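Local coordinates for hypothetical protein CG14615-PA (Drosophila melanogaster, PDB 1SQH) that is of unknown function but probably belongs to the acyltransferases of the acetyltransferase superfamily, perhaps transferring acyl groups to glycine, at residues D23-K26 against R32-H35; S50-P55 against V206-S211. All coordinates share one frame; numbering follows the deposited sequence.

Contact 1 (D23-K26 against R32-H35); sequences DLYK and RNFH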
ATOM      1  N   ASP A  23     -11.928  -7.936  11.141  1.00 25.53           N
ATOM      2  CA  ASP A  23     -11.676  -8.736  12.341  1.00 26.43           C
ATOM      3  C   ASP A  23     -11.459 -10.211  12.019  1.00 25.67           C
ATOM      4  O   ASP A  23     -10.781 -10.924  12.759  1.00 23.92           O
ATOM      5  CB  ASP A  23     -12.811  -8.607  13.349  1.00 28.87           C
ATOM      6  CG  ASP A  23     -12.479  -9.283  14.666  1.00 33.34           C
ATOM      7  OD1 ASP A  23     -11.555  -8.807  15.359  1.00 35.98           O
ATOM      8  OD2 ASP A  23     -13.123 -10.301  15.002  1.00 36.70           O
ATOM      9  N   LEU A  24     -12.047 -10.675  10.920  1.00 25.57           N
ATOM     10  CA  LEU A  24     -11.865 -12.062  10.522  1.00 25.79           C
ATOM     11  C   LEU A  24     -10.398 -12.287  10.226  1.00 24.44           C
ATOM     12  O   LEU A  24      -9.813 -13.284  10.651  1.00 24.02           O
ATOM     13  CB  LEU A  24     -12.649 -12.386   9.264  1.00 28.08           C
ATOM     14  CG  LEU A  24     -14.104 -12.781   9.387  1.00 30.92           C
ATOM     15  CD1 LEU A  24     -14.590 -13.153   7.989  1.00 34.18           C
ATOM     16  CD2 LEU A  24     -14.258 -13.954  10.349  1.00 31.40           C
ATOM     17  N   TYR A  25      -9.806 -11.366   9.475  1.00 22.75           N
ATOM     18  CA  TYR A  25      -8.401 -11.507   9.161  1.00 21.73           C
ATOM     19  C   TYR A  25      -7.592 -11.303  10.428  1.00 22.01           C
ATOM     20  O   TYR A  25      -6.601 -12.003  10.655  1.00 23.55           O
ATOM     21  CB  TYR A  25      -7.976 -10.527   8.062  1.00 22.19           C
ATOM     22  CG  TYR A  25      -8.249 -11.055   6.666  1.00 24.31           C
ATOM     23  CD1 TYR A  25      -9.541 -11.064   6.135  1.00 23.37           C
ATOM     24  CD2 TYR A  25      -7.227 -11.617   5.907  1.00 24.41           C
ATOM     25  CE1 TYR A  25      -9.805 -11.631   4.876  1.00 23.94           C
ATOM     26  CE2 TYR A  25      -7.478 -12.180   4.658  1.00 24.87           C
ATOM     27  CZ  TYR A  25      -8.764 -12.190   4.146  1.00 25.17           C
ATOM     28  OH  TYR A  25      -9.006 -12.784   2.917  1.00 24.26           O
ATOM     29  N   LYS A  26      -8.021 -10.373  11.276  1.00 20.71           N
ATOM     30  CA  LYS A  26      -7.303 -10.139  12.529  1.00 23.28           C
ATOM     31  C   LYS A  26      -7.228 -11.433  13.342  1.00 22.38           C
ATOM     32  O   LYS A  26      -6.159 -11.823  13.815  1.00 22.97           O
ATOM     33  CB  LYS A  26      -7.994  -9.046  13.353  1.00 24.13           C
ATOM     34  CG  LYS A  26      -7.175  -8.565  14.555  1.00 24.89           C
ATOM     35  CD  LYS A  26      -7.718  -7.248  15.109  1.00 25.72           C
ATOM     36  CE  LYS A  26      -6.917  -6.774  16.314  1.00 29.58           C
ATOM     37  NZ  LYS A  26      -7.366  -5.442  16.811  1.00 33.19           N
ATOM     38  N   ARG A  32       0.051  -9.005  12.104  1.00 20.59           N
ATOM     39  CA  ARG A  32       1.150  -8.787  11.150  1.00 22.00           C
ATOM     40  C   ARG A  32       0.778  -9.076   9.707  1.00 20.34           C
ATOM     41  O   ARG A  32       1.566  -8.835   8.794  1.00 21.11           O
ATOM     42  CB  ARG A  32       2.357  -9.660  11.493  1.00 19.73           C
ATOM     43  CG  ARG A  32       3.117  -9.288  12.737  1.00 22.60           C
ATOM     44  CD  ARG A  32       4.041 -10.434  13.075  1.00 26.79           C
ATOM     45  NE  ARG A  32       5.139 -10.063  13.950  1.00 33.55           N
ATOM     46  CZ  ARG A  32       6.419 -10.182  13.614  1.00 36.15           C
ATOM     47  NH1 ARG A  32       6.759 -10.658  12.417  1.00 38.02           N
ATOM     48  NH2 ARG A  32       7.363  -9.840  14.476  1.00 36.81           N
ATOM     49  N   ASN A  33      -0.418  -9.603   9.513  1.00 21.42           N
ATOM     50  CA  ASN A  33      -0.904  -9.958   8.185  1.00 19.89           C
ATOM     51  C   ASN A  33      -1.196  -8.732   7.305  1.00 20.32           C
ATOM     52  O   ASN A  33      -1.883  -7.800   7.721  1.00 22.40           O
ATOM     53  CB  ASN A  33      -2.140 -10.834   8.350  1.00 17.29           C
ATOM     54  CG  ASN A  33      -2.753 -11.202   7.040  1.00 16.45           C
ATOM     55  OD1 ASN A  33      -3.598 -10.470   6.511  1.00 13.98           O
ATOM     56  ND2 ASN A  33      -2.328 -12.339   6.487  1.00 15.05           N
ATOM     57  N   PHE A  34      -0.681  -8.742   6.078  1.00 19.52           N
ATOM     58  CA  PHE A  34      -0.860  -7.617   5.170  1.00 17.68           C
ATOM     59  C   PHE A  34      -2.277  -7.318   4.695  1.00 18.46           C
ATOM     60  O   PHE A  34      -2.592  -6.168   4.367  1.00 16.53           O
ATOM     61  CB  PHE A  34       0.074  -7.775   3.976  1.00 15.89           C
ATOM     62  CG  PHE A  34       1.492  -7.384   4.273  1.00 16.66           C
ATOM     63  CD1 PHE A  34       1.934  -6.084   4.028  1.00 19.11           C
ATOM     64  CD2 PHE A  34       2.377  -8.298   4.835  1.00 16.46           C
ATOM     65  CE1 PHE A  34       3.244  -5.697   4.337  1.00 20.29           C
ATOM     66  CE2 PHE A  34       3.686  -7.927   5.147  1.00 18.63           C
ATOM     67  CZ  PHE A  34       4.121  -6.627   4.899  1.00 19.01           C
ATOM     68  N   HIS A  35      -3.135  -8.328   4.637  1.00 18.94           N
ATOM     69  CA  HIS A  35      -4.499  -8.076   4.222  1.00 18.35           C
ATOM     70  C   HIS A  35      -5.205  -7.423   5.386  1.00 18.79           C
ATOM     71  O   HIS A  35      -6.054  -6.543   5.199  1.00 17.30           O
ATOM     72  CB  HIS A  35      -5.179  -9.371   3.781  1.00 19.23           C
ATOM     73  CG  HIS A  35      -4.706  -9.836   2.441  1.00 21.85           C
ATOM     74  ND1 HIS A  35      -5.117  -9.242   1.267  1.00 19.70           N
ATOM     75  CD2 HIS A  35      -3.743 -10.725   2.102  1.00 20.01           C
ATOM     76  CE1 HIS A  35      -4.420  -9.743   0.261  1.00 21.53           C
ATOM     77  NE2 HIS A  35      -3.578 -10.642   0.740  1.00 20.97           N
TER
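Tyr-25 lays one long side of its ring against the start of the helix that follows, meeting His-35 and Asn-33 with the same CD2 corner. The methylene of His-35 supplies the closest packing: CB of His-35 sits 3.7 Å from CD2 of Tyr-25, and CE2 of the same ring is equally near. This CB comes in obliquely, and the imidazole beyond it runs at a slant to the phenol. Asn-33 approaches differently. OD1 of Asn-33 lies at the edge of the Tyr-25 ring, near its plane, 3.9 Å from CD2 of Tyr-25, where the slightly positive ring hydrogen probably makes a weakly favourable contact; amide and ring planes are 40° apart.

That oxygen has its main work in the backbone. Asn-33 is the N-cap of helix 34-51, and with its CG anti to the backbone N (chi1 177°) OD1 folds back over the first turn. Asn-33 OD1 accepts a weak hydrogen bond from His-35 N (2.9 Å, bent to 127° at the hydrogen) and another from Tyr-36 N, so two amides that lack helical acceptors share one atom. This pairing should limit rotation of the cap amide and so fix the oxygen at the Tyr-25 edge.

The polar ends of both buried rings are tied down farther on: OH of Tyr-25 bonds to Gly-80 O, and ND1 of His-35 to Tyr-82 OH. Tyr-25 meets Trp-98 edge-to-face and touches Phe-96, whose ring also meets that of His-35. The contact joins consecutive helices 15-29 and 34-51 at their short connection, between strands 10-12 and 67-71 in the chain, an order consistent with the start of a GNAT-like acetyltransferase fold; strands 82-87 and 91-96 of the mixed sheet lie beside it.

Contact 2 (S50-P55 against V206-S211); sequences SEAQIP and VRFNKS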
ATOM      1  N   SER A  50     -14.387  10.739   6.769  1.00 45.51           N
ATOM      2  CA  SER A  50     -15.774  10.919   7.174  1.00 47.34           C
ATOM      3  C   SER A  50     -15.874  12.160   8.066  1.00 48.40           C
ATOM      4  O   SER A  50     -16.615  13.100   7.761  1.00 48.14           O
ATOM      5  CB  SER A  50     -16.259   9.688   7.942  1.00 46.64           C
ATOM      6  OG  SER A  50     -17.583   9.872   8.407  1.00 48.60           O
ATOM      7  N   GLU A  51     -15.119  12.154   9.163  1.00 48.15           N
ATOM      8  CA  GLU A  51     -15.115  13.275  10.092  1.00 49.19           C
ATOM      9  C   GLU A  51     -14.705  14.566   9.398  1.00 50.15           C
ATOM     10  O   GLU A  51     -15.048  15.659   9.851  1.00 50.32           O
ATOM     11  CB  GLU A  51     -14.164  12.997  11.252  1.00 49.77           C
ATOM     12  CG  GLU A  51     -14.511  11.749  12.038  1.00 53.51           C
ATOM     13  CD  GLU A  51     -13.665  11.592  13.286  1.00 55.68           C
ATOM     14  OE1 GLU A  51     -12.428  11.739  13.185  1.00 56.44           O
ATOM     15  OE2 GLU A  51     -14.236  11.311  14.365  1.00 58.15           O
ATOM     16  N   ALA A  52     -13.962  14.437   8.302  1.00 50.32           N
ATOM     17  CA  ALA A  52     -13.508  15.594   7.534  1.00 50.78           C
ATOM     18  C   ALA A  52     -14.599  15.992   6.544  1.00 50.32           C
ATOM     19  O   ALA A  52     -14.354  16.749   5.605  1.00 50.09           O
ATOM     20  CB  ALA A  52     -12.218  15.256   6.785  1.00 50.75           C
ATOM     21  N   GLN A  53     -15.800  15.470   6.775  1.00 50.36           N
ATOM     22  CA  GLN A  53     -16.967  15.731   5.933  1.00 50.89           C
ATOM     23  C   GLN A  53     -16.657  15.833   4.445  1.00 49.42           C
ATOM     24  O   GLN A  53     -17.078  16.775   3.779  1.00 50.20           O
ATOM     25  CB  GLN A  53     -17.701  16.997   6.402  1.00 52.34           C
ATOM     26  CG  GLN A  53     -16.797  18.111   6.911  1.00 55.29           C
ATOM     27  CD  GLN A  53     -16.358  17.897   8.352  1.00 57.34           C
ATOM     28  OE1 GLN A  53     -15.231  18.228   8.727  1.00 58.86           O
ATOM     29  NE2 GLN A  53     -17.255  17.358   9.171  1.00 57.61           N
ATOM     30  N   ILE A  54     -15.929  14.848   3.931  1.00 47.75           N
ATOM     31  CA  ILE A  54     -15.567  14.808   2.519  1.00 46.35           C
ATOM     32  C   ILE A  54     -16.463  13.806   1.783  1.00 45.78           C
ATOM     33  O   ILE A  54     -16.393  12.600   2.013  1.00 44.22           O
ATOM     34  CB  ILE A  54     -14.081  14.393   2.328  1.00 46.66           C
ATOM     35  CG1 ILE A  54     -13.167  15.403   3.025  1.00 46.15           C
ATOM     36  CG2 ILE A  54     -13.738  14.315   0.839  1.00 45.10           C
ATOM     37  CD1 ILE A  54     -11.708  15.080   2.905  1.00 46.33           C
ATOM     38  N   PRO A  55     -17.317  14.297   0.877  1.00 45.93           N
ATOM     39  CA  PRO A  55     -18.191  13.371   0.152  1.00 45.97           C
ATOM     40  C   PRO A  55     -17.435  12.212  -0.510  1.00 46.25           C
ATOM     41  O   PRO A  55     -16.381  12.404  -1.128  1.00 45.39           O
ATOM     42  CB  PRO A  55     -18.883  14.279  -0.870  1.00 46.17           C
ATOM     43  CG  PRO A  55     -17.870  15.356  -1.118  1.00 46.28           C
ATOM     44  CD  PRO A  55     -17.375  15.646   0.287  1.00 46.61           C
ATOM     45  N   VAL A 206      -0.272  13.524   2.067  1.00 27.20           N
ATOM     46  CA  VAL A 206       0.399  14.477   2.937  1.00 28.57           C
ATOM     47  C   VAL A 206      -0.645  15.060   3.873  1.00 27.82           C
ATOM     48  O   VAL A 206      -0.332  15.488   4.978  1.00 27.91           O
ATOM     49  CB  VAL A 206       1.080  15.619   2.137  1.00 29.06           C
ATOM     50  CG1 VAL A 206       0.070  16.309   1.259  1.00 32.53           C
ATOM     51  CG2 VAL A 206       1.712  16.627   3.097  1.00 29.16           C
ATOM     52  N   ARG A 207      -1.899  15.038   3.441  1.00 28.52           N
ATOM     53  CA  ARG A 207      -2.973  15.587   4.255  1.00 30.04           C
ATOM     54  C   ARG A 207      -3.495  14.657   5.351  1.00 29.20           C
ATOM     55  O   ARG A 207      -3.605  15.061   6.517  1.00 28.11           O
ATOM     56  CB  ARG A 207      -4.150  16.017   3.370  1.00 31.68           C
ATOM     57  CG  ARG A 207      -5.298  16.624   4.162  1.00 35.00           C
ATOM     58  CD  ARG A 207      -6.463  17.044   3.286  1.00 37.37           C
ATOM     59  NE  ARG A 207      -7.551  17.569   4.108  1.00 41.15           N
ATOM     60  CZ  ARG A 207      -8.752  17.906   3.647  1.00 40.68           C
ATOM     61  NH1 ARG A 207      -9.032  17.772   2.356  1.00 42.00           N
ATOM     62  NH2 ARG A 207      -9.670  18.382   4.476  1.00 39.52           N
ATOM     63  N   PHE A 208      -3.806  13.416   4.977  1.00 28.17           N
ATOM     64  CA  PHE A 208      -4.360  12.444   5.917  1.00 25.43           C
ATOM     65  C   PHE A 208      -3.432  11.388   6.502  1.00 24.85           C
ATOM     66  O   PHE A 208      -3.809  10.684   7.449  1.00 25.70           O
ATOM     67  CB  PHE A 208      -5.561  11.776   5.267  1.00 25.43           C
ATOM     68  CG  PHE A 208      -6.725  12.694   5.120  1.00 27.62           C
ATOM     69  CD1 PHE A 208      -7.451  13.089   6.242  1.00 27.13           C
ATOM     70  CD2 PHE A 208      -7.068  13.219   3.881  1.00 26.80           C
ATOM     71  CE1 PHE A 208      -8.503  13.995   6.129  1.00 26.31           C
ATOM     72  CE2 PHE A 208      -8.119  14.128   3.760  1.00 26.56           C
ATOM     73  CZ  PHE A 208      -8.833  14.514   4.887  1.00 26.91           C
ATOM     74  N   ASN A 209      -2.229  11.269   5.951  1.00 21.15           N
ATOM     75  CA  ASN A 209      -1.263  10.291   6.446  1.00 21.00           C
ATOM     76  C   ASN A 209      -0.064  11.008   7.053  1.00 21.14           C
ATOM     77  O   ASN A 209       0.104  12.221   6.873  1.00 17.86           O
ATOM     78  CB  ASN A 209      -0.798   9.389   5.290  1.00 22.39           C
ATOM     79  CG  ASN A 209      -1.281   7.946   5.433  1.00 22.71           C
ATOM     80  OD1 ASN A 209      -2.260   7.668   6.133  1.00 22.01           O
ATOM     81  ND2 ASN A 209      -0.599   7.026   4.761  1.00 19.60           N
ATOM     82  N   LYS A 210       0.770  10.275   7.784  1.00 22.02           N
ATOM     83  CA  LYS A 210       1.973  10.888   8.345  1.00 23.66           C
ATOM     84  C   LYS A 210       3.036  10.911   7.242  1.00 23.77           C
ATOM     85  O   LYS A 210       3.002  10.096   6.316  1.00 21.41           O
ATOM     86  CB  LYS A 210       2.496  10.094   9.551  1.00 24.90           C
ATOM     87  CG  LYS A 210       1.599  10.160  10.781  1.00 26.83           C
ATOM     88  CD  LYS A 210       2.216   9.399  11.950  1.00 29.24           C
ATOM     89  CE  LYS A 210       1.243   9.242  13.123  1.00 29.84           C
ATOM     90  NZ  LYS A 210       1.032  10.487  13.906  1.00 33.55           N
ATOM     91  N   SER A 211       3.958  11.866   7.335  1.00 24.23           N
ATOM     92  CA  SER A 211       5.038  12.000   6.366  1.00 24.75           C
ATOM     93  C   SER A 211       6.218  12.713   7.027  1.00 25.48           C
ATOM     94  O   SER A 211       6.067  13.320   8.090  1.00 26.62           O
ATOM     95  CB  SER A 211       4.568  12.796   5.152  1.00 21.76           C
ATOM     96  OG  SER A 211       4.234  14.118   5.525  1.00 21.94           O
TER
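Arg-207 reaches toward Ile-54 with a stretched side chain, its CG anti to the backbone N (chi1 -179°) and the chain extended to NE. The methyl CD1 of Ile-54 lies over one face of the Arg-207 guanidinium, 3.8 Å from NH1 of Arg-207. CZ of Phe-208 sits over that same face, 3.4 Å above its plane, while the Arg-207 methylene CG covers one face of the phenyl ring. The charged tip and the aromatic ring therefore advance side by side from helix 199-208.

Phe-208 makes the apolar part of the contact. CZ of Phe-208 is 3.5 Å from CD1 of Ile-54; the two side chains come from opposite directions, the methyl lying oblique to the ring. CB of Ala-52 meets the ring edge near its plane, 4.0 Å from CZ of Phe-208. Both partners belong to the exit of helix 34-51, where a Schellman motif with Gln-53 at C-prime turns the chain: Gln-53 N bonds to Ser-50 O and Ile-54 N to Leu-49 O. Leu-49 and Leu-64 also pack on Phe-208.

At Asn-209 the chain leaves its helix, and the side chain bonds through OD1 to Trp-45 NE1 and through ND2 to Asn-229 O. Lys-210 pairs by backbone with Gln-228, and Ser-211 opens strand 211-216, so the contact joins the C-terminal end of helix 34-51 to the helix leading into the four-stranded antiparallel sheet.

Helix 34-51 is the element the two contacts share. Contact 1 grips its N-terminal cap and first turn, whereas contact 2 involves its last turn and the loop beyond, so the helix spans the distance between them: their centres are 23 Å apart, and their nearest atoms about 13 Å. Contact 1 is local and buried, joining neighbours in sequence beside the large mixed sheet. Contact 2 lies at the surface and brings together segments separated by 150 intervening residues, linking this helix to the four-stranded sheet region. The geometry of neither contact identifies an acyl-transfer site; both are best described as joints of the fold at opposite ends of one helix.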